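Putative marr-family transcriptional repressor (Streptomyces coelicolor, PDB 3ZPL) binds DNA through a winged-helix motif and probably acts as a MarR-family transcription factor, with two copies of the protein in the assembly. Local coordinates at residues 57-62 and 127-132; 70-75 and 103-108; 76-81 and 87-92; 140-143 and 149-152. All coordinates share one frame; numbering follows the deposited sequence.

Interaction 1: residues 57-62 and 127-132; sequences VYYGLL and RRTAPG. With nucleotides of chain D.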
# COMPACT_ATOMS: atom_id res chain seq x y z
N VAL A 57 -0.11 -8.50 -5.16
CA VAL A 57 -0.54 -9.32 -4.03
C VAL A 57 -0.67 -10.78 -4.45
O VAL A 57 -0.22 -11.68 -3.74
CB VAL A 57 -1.89 -8.86 -3.45
CG1 VAL A 57 -2.16 -9.59 -2.14
CG2 VAL A 57 -1.89 -7.35 -3.24
N TYR A 58 -1.27 -11.00 -5.62
CA TYR A 58 -1.40 -12.33 -6.20
C TYR A 58 -0.02 -12.99 -6.39
O TYR A 58 0.22 -14.08 -5.89
CB TYR A 58 -2.12 -12.24 -7.54
CG TYR A 58 -3.63 -11.96 -7.45
CD1 TYR A 58 -4.21 -11.40 -6.32
CD2 TYR A 58 -4.44 -12.22 -8.52
CE1 TYR A 58 -5.57 -11.12 -6.26
CE2 TYR A 58 -5.80 -11.93 -8.47
CZ TYR A 58 -6.35 -11.39 -7.32
OH TYR A 58 -7.71 -11.15 -7.30
N TYR A 59 0.87 -12.34 -7.12
CA TYR A 59 2.24 -12.83 -7.29
C TYR A 59 2.83 -13.31 -5.97
O TYR A 59 3.46 -14.38 -5.91
CB TYR A 59 3.12 -11.73 -7.88
CG TYR A 59 4.52 -12.15 -8.23
CD1 TYR A 59 4.81 -12.71 -9.46
CD2 TYR A 59 5.56 -11.97 -7.33
CE1 TYR A 59 6.10 -13.09 -9.80
CE2 TYR A 59 6.86 -12.34 -7.65
CZ TYR A 59 7.12 -12.90 -8.89
OH TYR A 59 8.39 -13.27 -9.22
N GLY A 60 2.64 -12.52 -4.90
CA GLY A 60 3.09 -12.90 -3.55
C GLY A 60 2.54 -14.25 -3.09
O GLY A 60 3.24 -15.03 -2.43
N LEU A 61 1.28 -14.52 -3.42
CA LEU A 61 0.65 -15.78 -3.03
C LEU A 61 1.37 -16.94 -3.70
O LEU A 61 1.72 -17.92 -3.06
CB LEU A 61 -0.83 -15.78 -3.38
CG LEU A 61 -1.69 -14.65 -2.81
CD1 LEU A 61 -3.13 -14.76 -3.28
CD2 LEU A 61 -1.64 -14.63 -1.29
N LEU A 62 1.66 -16.80 -4.99
CA LEU A 62 2.41 -17.83 -5.71
C LEU A 62 3.79 -18.04 -5.12
O LEU A 62 4.23 -19.17 -4.97
CB LEU A 62 2.57 -17.46 -7.17
CG LEU A 62 1.29 -17.20 -7.95
CD1 LEU A 62 1.59 -17.29 -9.43
CD2 LEU A 62 0.18 -18.17 -7.57
N ARG A 127 9.31 -18.67 -12.52
CA ARG A 127 10.64 -18.83 -13.13
C ARG A 127 10.83 -17.80 -14.25
O ARG A 127 11.87 -17.14 -14.32
CB ARG A 127 10.84 -20.26 -13.66
CG ARG A 127 12.31 -20.67 -13.84
CD ARG A 127 12.51 -22.03 -14.52
N ARG A 128 9.80 -17.62 -15.07
CA ARG A 128 9.83 -16.67 -16.16
C ARG A 128 9.93 -15.21 -15.67
O ARG A 128 10.72 -14.44 -16.22
CB ARG A 128 8.61 -16.85 -17.08
N THR A 129 9.19 -14.84 -14.62
CA THR A 129 9.02 -13.42 -14.27
C THR A 129 9.87 -12.90 -13.11
O THR A 129 10.25 -11.72 -13.11
CB THR A 129 7.57 -13.13 -13.95
OG1 THR A 129 7.18 -13.89 -12.81
CG2 THR A 129 6.68 -13.50 -15.14
N ALA A 130 10.15 -13.74 -12.12
CA ALA A 130 10.90 -13.32 -10.93
C ALA A 130 12.08 -12.39 -11.20
O ALA A 130 12.15 -11.31 -10.60
CB ALA A 130 11.34 -14.52 -10.11
N PRO A 131 13.02 -12.78 -12.07
CA PRO A 131 14.14 -11.88 -12.41
C PRO A 131 13.71 -10.45 -12.73
O PRO A 131 14.32 -9.51 -12.23
CB PRO A 131 14.77 -12.53 -13.66
CG PRO A 131 14.14 -13.88 -13.81
CD PRO A 131 13.20 -14.12 -12.67
N GLY A 132 12.68 -10.29 -13.56
CA GLY A 132 12.10 -8.97 -13.82
C GLY A 132 11.66 -8.31 -12.52
O GLY A 132 12.11 -7.22 -12.18
P DC D 13 -7.37 -7.72 -4.66
OP1 DC D 13 -6.09 -7.26 -4.08
OP2 DC D 13 -7.68 -9.16 -4.70
O5' DC D 13 -8.49 -6.86 -3.90
C5' DC D 13 -8.22 -5.47 -3.58
C4' DC D 13 -9.30 -4.93 -2.68
O4' DC D 13 -10.57 -5.10 -3.34
C3' DC D 13 -9.41 -5.68 -1.34
O3' DC D 13 -9.44 -4.77 -0.23
C2' DC D 13 -10.65 -6.54 -1.52
C1' DC D 13 -11.50 -5.71 -2.46
N1 DC D 13 -12.50 -6.44 -3.27
C2 DC D 13 -13.79 -5.92 -3.37
O2 DC D 13 -14.06 -4.87 -2.78
N3 DC D 13 -14.72 -6.59 -4.09
C4 DC D 13 -14.38 -7.71 -4.73
N4 DC D 13 -15.32 -8.33 -5.45
C5 DC D 13 -13.06 -8.25 -4.66
C6 DC D 13 -12.16 -7.60 -3.91
P DT D 12 -8.09 -9.21 -11.32
OP1 DT D 12 -6.62 -9.45 -11.49
OP2 DT D 12 -9.09 -10.31 -11.39
O5' DT D 12 -8.37 -8.53 -9.90
C5' DT D 12 -7.63 -7.37 -9.53
C4' DT D 12 -8.27 -6.77 -8.30
O4' DT D 12 -9.63 -6.39 -8.58
C3' DT D 12 -8.33 -7.72 -7.10
O3' DT D 12 -7.46 -7.15 -6.13
C2' DT D 12 -9.81 -7.75 -6.72
C1' DT D 12 -10.36 -6.51 -7.39
N1 DT D 12 -11.80 -6.57 -7.74
C2 DT D 12 -12.65 -5.64 -7.17
O2 DT D 12 -12.28 -4.78 -6.40
N3 DT D 12 -13.97 -5.77 -7.55
C4 DT D 12 -14.50 -6.71 -8.41
O4 DT D 12 -15.69 -6.68 -8.68
C5 DT D 12 -13.54 -7.64 -8.97
C7 DT D 12 -14.03 -8.70 -9.91
C6 DT D 12 -12.26 -7.53 -8.60
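Tyr-59 reaches out of helix 56-66 and lays the edge of its ring against Thr-129 of helix 120-142, with CE1 3.3 Å from Thr-129 OG1, which lies in the plane of the ring. The two side chains run alongside one another, pointing opposite ways. With CG anti to the backbone N (chi1 -174°), the Tyr-59 ring stands well out from its helix, and its OH ends up beside the next residue, 3.3 Å from Ala-130 CB. That is contact without hydrogen bonding: the hydroxyl of Thr-129 is bonded instead to Val-125 O, one turn back in its own helix. His-133 also meets the Tyr-59 ring, the two planes at about 50°. The contact joins the DNA-binding winged-helix part of the MarR fold to a long helix that also meets the second subunit, whose Trp-21 packs on Ala-130 and Pro-131. Tyr-58, the neighbour, faces the DNA. Its ring points an edge at the phosphate of DC13 of chain D, and its OH makes a weak bond to DC13 OP2 at 3.3 Å. A phenylalanine in its place would probably keep the packing on Ala-92 and Arg-95 but leave that phosphate oxygen without this donor.

Interaction 2: residues 70-75 and 103-108; sequences RRRLRM and RREDCP. With nucleotides of chain C.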
# COMPACT_ATOMS: atom_id res chain seq x y z
N ARG A 70 5.68 -29.15 -0.31
CA ARG A 70 4.74 -29.68 -1.32
C ARG A 70 3.99 -28.59 -2.10
O ARG A 70 2.93 -28.85 -2.68
CB ARG A 70 3.78 -30.67 -0.66
CG ARG A 70 4.47 -31.90 -0.07
CD ARG A 70 3.45 -32.85 0.53
NE ARG A 70 2.55 -33.35 -0.51
CZ ARG A 70 1.42 -34.02 -0.27
NH1 ARG A 70 1.03 -34.29 0.98
NH2 ARG A 70 0.68 -34.44 -1.29
N ARG A 71 4.57 -27.39 -2.15
CA ARG A 71 4.02 -26.25 -2.89
C ARG A 71 2.57 -25.93 -2.55
O ARG A 71 1.80 -25.47 -3.39
CB ARG A 71 4.21 -26.47 -4.40
CG ARG A 71 5.56 -26.00 -4.90
CD ARG A 71 5.83 -26.64 -6.25
NE ARG A 71 7.13 -26.43 -6.89
CZ ARG A 71 7.40 -26.86 -8.12
NH1 ARG A 71 6.47 -27.51 -8.81
NH2 ARG A 71 8.59 -26.63 -8.66
N ARG A 72 2.21 -26.19 -1.30
CA ARG A 72 0.83 -26.04 -0.87
C ARG A 72 0.77 -25.41 0.50
O ARG A 72 1.74 -25.44 1.25
CB ARG A 72 0.12 -27.40 -0.86
CG ARG A 72 0.53 -28.32 0.30
CD ARG A 72 0.02 -29.73 0.07
NE ARG A 72 0.44 -30.18 -1.25
CZ ARG A 72 -0.24 -31.05 -2.01
NH1 ARG A 72 -1.38 -31.59 -1.58
NH2 ARG A 72 0.25 -31.38 -3.21
N LEU A 73 -0.40 -24.89 0.83
CA LEU A 73 -0.63 -24.21 2.09
C LEU A 73 -2.14 -24.12 2.27
O LEU A 73 -2.88 -23.90 1.31
CB LEU A 73 -0.03 -22.81 1.99
CG LEU A 73 0.85 -22.26 3.12
CD1 LEU A 73 1.93 -23.24 3.56
CD2 LEU A 73 1.49 -20.96 2.66
N ARG A 74 -2.63 -24.28 3.49
CA ARG A 74 -4.06 -24.14 3.74
C ARG A 74 -4.46 -22.69 3.67
O ARG A 74 -3.68 -21.82 4.02
CB ARG A 74 -4.46 -24.77 5.08
CG ARG A 74 -4.60 -26.27 4.91
CD ARG A 74 -4.84 -26.95 6.24
NE ARG A 74 -6.05 -26.49 6.89
CZ ARG A 74 -6.98 -27.26 7.44
NH1 ARG A 74 -6.89 -28.61 7.44
NH2 ARG A 74 -8.04 -26.67 8.01
N MET A 75 -5.71 -22.45 3.27
CA MET A 75 -6.18 -21.09 3.01
C MET A 75 -5.84 -20.07 4.10
O MET A 75 -5.21 -19.04 3.82
CB MET A 75 -7.69 -21.09 2.80
CG MET A 75 -8.18 -22.01 1.68
SD MET A 75 -7.23 -21.86 0.14
CE MET A 75 -7.93 -20.35 -0.51
N ARG A 103 -4.38 -24.74 -7.94
CA ARG A 103 -5.50 -25.69 -7.83
C ARG A 103 -5.76 -25.96 -6.36
O ARG A 103 -4.91 -25.67 -5.51
CB ARG A 103 -5.19 -27.01 -8.57
CG ARG A 103 -4.00 -27.78 -7.99
CD ARG A 103 -3.70 -29.03 -8.78
NE ARG A 103 -2.60 -29.79 -8.17
CZ ARG A 103 -2.72 -30.74 -7.24
NH1 ARG A 103 -3.91 -31.10 -6.77
NH2 ARG A 103 -1.64 -31.34 -6.77
N ARG A 104 -6.93 -26.49 -6.06
CA ARG A 104 -7.35 -26.74 -4.69
C ARG A 104 -7.55 -28.22 -4.41
O ARG A 104 -7.97 -28.97 -5.28
CB ARG A 104 -8.67 -26.03 -4.41
CG ARG A 104 -8.54 -24.51 -4.25
CD ARG A 104 -9.71 -23.79 -4.93
NE ARG A 104 -10.20 -22.64 -4.17
CZ ARG A 104 -11.24 -21.89 -4.52
NH1 ARG A 104 -11.92 -22.17 -5.63
NH2 ARG A 104 -11.60 -20.85 -3.77
N GLU A 105 -7.28 -28.62 -3.17
CA GLU A 105 -7.61 -29.95 -2.68
C GLU A 105 -8.25 -29.84 -1.30
O GLU A 105 -8.05 -28.85 -0.58
CB GLU A 105 -6.36 -30.81 -2.59
CG GLU A 105 -6.08 -31.64 -3.82
CD GLU A 105 -4.89 -32.57 -3.65
OE1 GLU A 105 -4.27 -32.60 -2.56
OE2 GLU A 105 -4.56 -33.29 -4.63
N ASP A 106 -8.95 -30.89 -0.90
CA ASP A 106 -9.55 -30.96 0.43
C ASP A 106 -8.50 -31.46 1.42
O ASP A 106 -7.60 -32.20 1.03
CB ASP A 106 -10.76 -31.90 0.45
CG ASP A 106 -11.66 -31.72 -0.76
OD1 ASP A 106 -11.19 -31.21 -1.79
OD2 ASP A 106 -12.84 -32.11 -0.70
N CYS A 107 -8.61 -31.03 2.68
CA CYS A 107 -7.79 -31.59 3.74
C CYS A 107 -8.43 -32.94 4.07
O CYS A 107 -9.65 -33.03 4.19
CB CYS A 107 -7.72 -30.68 4.97
SG CYS A 107 -6.67 -31.29 6.29
N PRO A 108 -7.62 -34.01 4.15
CA PRO A 108 -8.23 -35.32 4.35
C PRO A 108 -8.73 -35.57 5.81
O PRO A 108 -9.78 -36.20 5.98
CB PRO A 108 -7.11 -36.30 3.95
CG PRO A 108 -5.84 -35.54 4.09
CD PRO A 108 -6.15 -34.07 4.15
P DA C 5 -9.07 -23.49 5.52
OP1 DA C 5 -8.51 -24.61 4.73
OP2 DA C 5 -8.16 -22.47 6.10
O5' DA C 5 -10.21 -22.82 4.64
C5' DA C 5 -11.22 -23.67 4.08
C4' DA C 5 -12.37 -22.85 3.54
O4' DA C 5 -13.03 -22.10 4.57
C3' DA C 5 -12.04 -21.81 2.47
O3' DA C 5 -12.13 -22.39 1.17
C2' DA C 5 -13.08 -20.72 2.72
C1' DA C 5 -13.92 -21.28 3.86
N9 DA C 5 -14.48 -20.30 4.79
C8 DA C 5 -13.84 -19.54 5.73
N7 DA C 5 -14.63 -18.71 6.37
C5 DA C 5 -15.87 -18.93 5.81
C6 DA C 5 -17.13 -18.35 6.03
N6 DA C 5 -17.35 -17.40 6.94
N1 DA C 5 -18.17 -18.79 5.29
C2 DA C 5 -17.95 -19.74 4.37
N3 DA C 5 -16.81 -20.35 4.06
C4 DA C 5 -15.80 -19.90 4.82
P DT C 6 -12.06 -21.46 -0.16
OP1 DT C 6 -11.63 -22.31 -1.30
OP2 DT C 6 -11.29 -20.24 0.15
O5' DT C 6 -13.58 -21.05 -0.37
C5' DT C 6 -14.59 -22.04 -0.52
C4' DT C 6 -15.94 -21.38 -0.66
O4' DT C 6 -16.26 -20.59 0.51
C3' DT C 6 -16.06 -20.44 -1.86
O3' DT C 6 -17.09 -20.97 -2.70
C2' DT C 6 -16.36 -19.08 -1.25
C1' DT C 6 -16.95 -19.43 0.11
N1 DT C 6 -16.76 -18.41 1.16
C2 DT C 6 -17.86 -17.73 1.64
O2 DT C 6 -19.00 -17.94 1.26
N3 DT C 6 -17.57 -16.80 2.61
C4 DT C 6 -16.32 -16.49 3.12
O4 DT C 6 -16.22 -15.61 3.97
C5 DT C 6 -15.22 -17.23 2.55
C7 DT C 6 -13.83 -16.95 3.04
C6 DT C 6 -15.49 -18.14 1.62
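Arg-72 brings the edge of its guanidinium up to the carboxylate of Glu-105, the two planes turned 68° apart. Its NH1 makes a salt bridge to Glu-105 OE1 at 3.2 Å, with a weak hydrogen bond in it. The Arg-72 chain bends at chi3 (52°), and from there NE can turn back to the loop just before its strand and bond to Arg-70 O at 3.2 Å, coming from above the carbonyl plane. The other carboxylate oxygen goes to Arg-103: NH1 donates to Glu-105 OE2 at 3.1 Å, nearly straight at 168°, and meets it from above the carboxylate plane. All three side chains lie against Ile-117 of strand 114-118, which runs between the two strands in the antiparallel sheet of the winged-helix domain. They therefore reach across the middle strand; strands 102-106 and 114-118 form the wing. Other side chains of both segments, Arg-104 and Arg-74, approach chain C of the DNA. Arg-104 NH2 comes to 2.9 Å from OP1 of DT6, while its NH1 forms a salt bridge with Glu-97; Arg-74 NE stays farther off, 3.8 Å from OP1 of DA5. The charge of these two probably favours the DNA backbone, whereas in the network away from it one carboxylate serves two arginines, one on each oxygen, which probably eases the repulsion between them.

Interaction 3: residues 76-81 and 87-92; sequences TELAKY and SRLSHA. With nucleotides of chain D; nucleotides of chain C.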
# COMPACT_ATOMS: atom_id res chain seq x y z
N THR A 76 -6.25 -20.33 5.34
CA THR A 76 -6.05 -19.35 6.40
C THR A 76 -4.57 -19.10 6.57
O THR A 76 -4.16 -17.94 6.79
CB THR A 76 -6.67 -19.77 7.73
OG1 THR A 76 -8.07 -19.98 7.55
CG2 THR A 76 -6.48 -18.68 8.79
N GLU A 77 -3.75 -20.15 6.48
CA GLU A 77 -2.31 -19.98 6.60
C GLU A 77 -1.79 -19.04 5.52
O GLU A 77 -0.95 -18.17 5.76
CB GLU A 77 -1.60 -21.32 6.49
CG GLU A 77 -1.66 -22.20 7.72
CD GLU A 77 -1.37 -23.68 7.39
OE1 GLU A 77 -0.60 -23.97 6.43
OE2 GLU A 77 -1.96 -24.57 8.05
N LEU A 78 -2.29 -19.23 4.32
CA LEU A 78 -1.88 -18.42 3.19
C LEU A 78 -2.27 -16.97 3.46
O LEU A 78 -1.45 -16.07 3.37
CB LEU A 78 -2.50 -18.95 1.91
CG LEU A 78 -2.06 -18.33 0.59
CD1 LEU A 78 -0.55 -18.09 0.55
CD2 LEU A 78 -2.51 -19.21 -0.57
N ALA A 79 -3.52 -16.75 3.88
CA ALA A 79 -3.96 -15.40 4.26
C ALA A 79 -3.09 -14.77 5.35
O ALA A 79 -2.74 -13.60 5.24
CB ALA A 79 -5.40 -15.44 4.73
N LYS A 80 -2.69 -15.56 6.35
CA LYS A 80 -1.89 -15.04 7.48
C LYS A 80 -0.51 -14.56 7.02
O LYS A 80 -0.03 -13.53 7.51
CB LYS A 80 -1.72 -16.09 8.61
CG LYS A 80 -0.90 -15.61 9.81
CD LYS A 80 -1.00 -16.54 11.02
N TYR A 81 0.12 -15.31 6.10
CA TYR A 81 1.41 -14.89 5.57
C TYR A 81 1.25 -13.62 4.75
O TYR A 81 2.05 -12.69 4.87
CB TYR A 81 2.04 -15.97 4.69
CG TYR A 81 2.69 -17.11 5.45
CD1 TYR A 81 3.78 -16.89 6.30
CD2 TYR A 81 2.23 -18.43 5.29
CE1 TYR A 81 4.38 -17.94 6.98
CE2 TYR A 81 2.84 -19.49 5.96
CZ TYR A 81 3.90 -19.24 6.80
OH TYR A 81 4.48 -20.29 7.46
N SER A 87 -11.45 -13.75 2.70
CA SER A 87 -12.43 -13.41 1.67
C SER A 87 -11.70 -13.02 0.43
O SER A 87 -11.90 -13.59 -0.65
CB SER A 87 -13.24 -12.23 2.14
OG SER A 87 -14.60 -12.55 2.06
N ARG A 88 -10.80 -12.06 0.60
CA ARG A 88 -9.95 -11.62 -0.47
C ARG A 88 -9.17 -12.80 -1.02
O ARG A 88 -9.01 -12.93 -2.23
CB ARG A 88 -8.99 -10.57 0.04
CG ARG A 88 -8.10 -10.00 -1.03
CD ARG A 88 -7.09 -9.09 -0.37
NE ARG A 88 -6.40 -8.24 -1.31
CZ ARG A 88 -5.64 -7.22 -0.94
NH1 ARG A 88 -5.49 -6.95 0.35
NH2 ARG A 88 -5.02 -6.48 -1.84
N LEU A 89 -8.68 -13.67 -0.13
CA LEU A 89 -7.92 -14.83 -0.58
C LEU A 89 -8.75 -15.80 -1.43
O LEU A 89 -8.25 -16.29 -2.44
CB LEU A 89 -7.34 -15.59 0.61
CG LEU A 89 -6.52 -16.82 0.22
CD1 LEU A 89 -5.40 -16.50 -0.76
CD2 LEU A 89 -5.93 -17.41 1.48
N SER A 90 -9.99 -16.07 -1.02
CA SER A 90 -10.86 -16.97 -1.78
C SER A 90 -11.05 -16.42 -3.16
O SER A 90 -10.83 -17.11 -4.15
CB SER A 90 -12.22 -17.13 -1.12
OG SER A 90 -12.07 -17.68 0.16
N HIS A 91 -11.42 -15.15 -3.24
CA HIS A 91 -11.61 -14.51 -4.54
C HIS A 91 -10.31 -14.59 -5.38
O HIS A 91 -10.37 -14.94 -6.55
CB HIS A 91 -12.07 -13.05 -4.41
CG HIS A 91 -13.50 -12.91 -3.99
ND1 HIS A 91 -14.53 -13.56 -4.63
CD2 HIS A 91 -14.06 -12.19 -3.00
CE1 HIS A 91 -15.67 -13.24 -4.06
NE2 HIS A 91 -15.42 -12.41 -3.06
N ALA A 92 -9.17 -14.30 -4.76
CA ALA A 92 -7.91 -14.32 -5.48
C ALA A 92 -7.57 -15.70 -6.01
O ALA A 92 -7.11 -15.83 -7.15
CB ALA A 92 -6.79 -13.83 -4.58
P DC D 13 -7.37 -7.72 -4.66
OP1 DC D 13 -6.09 -7.26 -4.08
OP2 DC D 13 -7.68 -9.16 -4.70
O5' DC D 13 -8.49 -6.86 -3.90
C5' DC D 13 -8.22 -5.47 -3.58
C4' DC D 13 -9.30 -4.93 -2.68
O4' DC D 13 -10.57 -5.10 -3.34
C3' DC D 13 -9.41 -5.68 -1.34
O3' DC D 13 -9.44 -4.77 -0.23
C2' DC D 13 -10.65 -6.54 -1.52
C1' DC D 13 -11.50 -5.71 -2.46
N1 DC D 13 -12.50 -6.44 -3.27
C2 DC D 13 -13.79 -5.92 -3.37
O2 DC D 13 -14.06 -4.87 -2.78
N3 DC D 13 -14.72 -6.59 -4.09
C4 DC D 13 -14.38 -7.71 -4.73
N4 DC D 13 -15.32 -8.33 -5.45
C5 DC D 13 -13.06 -8.25 -4.66
C6 DC D 13 -12.16 -7.60 -3.91
P DT C 6 -12.06 -21.46 -0.16
OP1 DT C 6 -11.63 -22.31 -1.30
OP2 DT C 6 -11.29 -20.24 0.15
O5' DT C 6 -13.58 -21.05 -0.37
C5' DT C 6 -14.59 -22.04 -0.52
C4' DT C 6 -15.94 -21.38 -0.66
O4' DT C 6 -16.26 -20.59 0.51
C3' DT C 6 -16.06 -20.44 -1.86
O3' DT C 6 -17.09 -20.97 -2.70
C2' DT C 6 -16.36 -19.08 -1.25
C1' DT C 6 -16.95 -19.43 0.11
N1 DT C 6 -16.76 -18.41 1.16
C2 DT C 6 -17.86 -17.73 1.64
O2 DT C 6 -19.00 -17.94 1.26
N3 DT C 6 -17.57 -16.80 2.61
C4 DT C 6 -16.32 -16.49 3.12
O4 DT C 6 -16.22 -15.61 3.97
C5 DT C 6 -15.22 -17.23 2.55
C7 DT C 6 -13.83 -16.95 3.04
C6 DT C 6 -15.49 -18.14 1.62
P DT D 14 -9.56 -5.35 1.29
OP1 DT D 14 -8.65 -4.56 2.16
OP2 DT D 14 -9.46 -6.84 1.28
O5' DT D 14 -11.07 -5.00 1.66
C5' DT D 14 -11.58 -3.67 1.45
C4' DT D 14 -13.03 -3.61 1.85
O4' DT D 14 -13.83 -4.31 0.87
C3' DT D 14 -13.36 -4.24 3.20
O3' DT D 14 -14.11 -3.29 3.96
C2' DT D 14 -14.16 -5.49 2.86
C1' DT D 14 -14.76 -5.16 1.51
N1 DT D 14 -14.99 -6.30 0.61
C2 DT D 14 -16.21 -6.39 -0.02
O2 DT D 14 -17.13 -5.61 0.18
N3 DT D 14 -16.32 -7.45 -0.89
C4 DT D 14 -15.34 -8.36 -1.23
O4 DT D 14 -15.57 -9.22 -2.08
C5 DT D 14 -14.08 -8.19 -0.55
C7 DT D 14 -12.95 -9.13 -0.85
C6 DT D 14 -13.97 -7.17 0.32
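Helices 75-82 and 86-98 come closest where the CA atoms of Ala-79 and Leu-89 are 6.3 Å apart. Leu-89 fills the join. Its CG is anti to the backbone N (chi1 -180°), which sends the branch across to the other helix, where CD2 touches Leu-78 CB at 3.8 Å and Ala-79 CB at the same 3.8 Å. The Leu-78 and Leu-89 side chains cross at about a right angle, and Leu-61 of helix 56-66 packs against Leu-89 as well. This is the helix-turn-helix, with 86-98 as the recognition helix. Other residues of this helix face the DNA. Arg-88, fully extended, turns the edge of its guanidinium to the phosphate of DC13 of chain D, and two donors hold one oxygen: NE to DC13 OP1 at 3.0 Å and NH2 to DC13 OP1 at 2.6 Å. A leucine here, without either N-H or the charge, would probably leave this phosphate more loosely held. Ser-90 OG lies 2.7 Å from OP2 of DT6 of chain C, with Arg-86 O as a competing acceptor. Ser-87 and His-91 go to the bases: Ser-87 OG bonds to a cytosine N4, and His-91 NE2 to a guanine O6. The chemistry is thus divided round one helix: an apolar side-chain join to its partner helix, and polar groups for backbone and base edges.

Interaction 4: residues 140-143 and 149-152; sequences AVFD and QQKS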
# COMPACT_ATOMS: atom_id res chain seq x y z
N ALA A 140 14.10 0.20 -7.53
CA ALA A 140 13.27 1.11 -6.76
C ALA A 140 13.76 1.31 -5.33
O ALA A 140 13.58 2.37 -4.75
CB ALA A 140 11.85 0.60 -6.73
N VAL A 141 14.38 0.28 -4.76
CA VAL A 141 14.73 0.29 -3.33
C VAL A 141 16.21 0.04 -3.05
O VAL A 141 16.94 0.97 -2.74
CB VAL A 141 13.88 -0.73 -2.57
CG1 VAL A 141 14.26 -0.75 -1.09
CG2 VAL A 141 12.41 -0.40 -2.73
N PHE A 142 16.66 -1.21 -3.16
CA PHE A 142 17.94 -1.60 -2.57
C PHE A 142 19.16 -0.95 -3.20
O PHE A 142 20.11 -0.59 -2.50
CB PHE A 142 18.08 -3.13 -2.54
CG PHE A 142 17.09 -3.81 -1.63
CD1 PHE A 142 17.33 -3.87 -0.27
CD2 PHE A 142 15.92 -4.34 -2.13
CE1 PHE A 142 16.41 -4.46 0.59
CE2 PHE A 142 15.00 -4.95 -1.28
CZ PHE A 142 15.25 -5.01 0.08
N ASP A 143 19.14 -0.78 -4.52
CA ASP A 143 20.20 -0.05 -5.21
C ASP A 143 20.36 1.40 -4.74
O ASP A 143 21.38 2.03 -5.04
CB ASP A 143 19.97 -0.04 -6.73
CG ASP A 143 20.34 -1.36 -7.39
OD1 ASP A 143 21.05 -2.19 -6.77
OD2 ASP A 143 19.95 -1.55 -8.56
N GLN A 149 21.13 1.80 6.00
CA GLN A 149 19.71 2.16 5.85
C GLN A 149 18.85 0.96 5.56
O GLN A 149 17.70 0.89 5.99
CB GLN A 149 19.47 3.15 4.72
CG GLN A 149 20.67 3.96 4.28
CD GLN A 149 20.28 5.21 3.54
OE1 GLN A 149 20.48 5.32 2.34
NE2 GLN A 149 19.71 6.16 4.27
N GLN A 150 19.39 0.01 4.80
CA GLN A 150 18.72 -1.28 4.62
C GLN A 150 18.53 -1.93 5.98
O GLN A 150 17.45 -2.42 6.28
CB GLN A 150 19.53 -2.19 3.69
CG GLN A 150 19.60 -1.70 2.26
CD GLN A 150 20.41 -2.60 1.37
OE1 GLN A 150 20.73 -3.72 1.75
NE2 GLN A 150 20.74 -2.11 0.18
N LYS A 151 19.58 -1.95 6.80
CA LYS A 151 19.48 -2.46 8.16
C LYS A 151 18.37 -1.70 8.85
O LYS A 151 17.43 -2.29 9.35
CB LYS A 151 20.79 -2.28 8.93
N SER A 152 18.47 -0.37 8.81
CA SER A 152 17.55 0.51 9.52
C SER A 152 16.08 0.33 9.11
O SER A 152 15.19 0.29 9.95
CB SER A 152 17.98 1.97 9.31
OG SER A 152 17.31 2.83 10.21
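Gln-150 and Phe-142 carry this contact across the turn between helices 120-142 and 147-164. Along the second segment, Gln-149 comes first; its OE1 makes a weak bond back to Thr-146 N, and its side chain packs on Ile-156 of the second subunit. Gln-150 follows and points at the other segment. CG lies anti to the carbonyl carbon (chi1 -67°) and the chain runs straight on from there, carrying the amide to the edge of the Phe-142 ring, where Gln-150 CD is 3.7 Å from Phe-142 CD1. Amide and ring planes stand 89° apart, so the amide meets the ring edge upright instead of lying flat on it. Gln-150 NE2 also gives a weak bond to Phe-142 O at 3.1 Å, bent to 121°, and a second weak one to Leu-145 O, tying the amide to the turn twice. One face of the Phe-142 ring is covered by Val-141, whose CG1 sits 4.1 Å above its centre. Last comes Ser-152, whose OG bonds to Ser-152 OG of the second subunit. Around the turn, Ala-140 and Val-141 rest on Leu-40 of helix 24-52, while Trp-30 of the second subunit packs on Val-141 and Phe-142, placing the contact in the dimer interface.

Overall arrangement
Following the chain from the N terminus, helix 24-52 leads to helix 56-66, where interaction 1 opens; it closes only on helix 120-142, so the helix-turn-helix and the three-stranded sheet lie within its loop. Inside that loop, interaction 2 joins the two outer strands of the sheet, and inside interaction 2 sits interaction 3, the helix-turn-helix: three nested closures. Interactions 2 and 3 touch, with Leu-73 packing on Leu-78, and interaction 3 also meets interaction 1, where Val-57 packs on Arg-88. Interaction 4 follows in series, using the far part of helix 120-142. Its centre is about 35 Å from that of interaction 2, at the dimer side of the chain, away from the DNA.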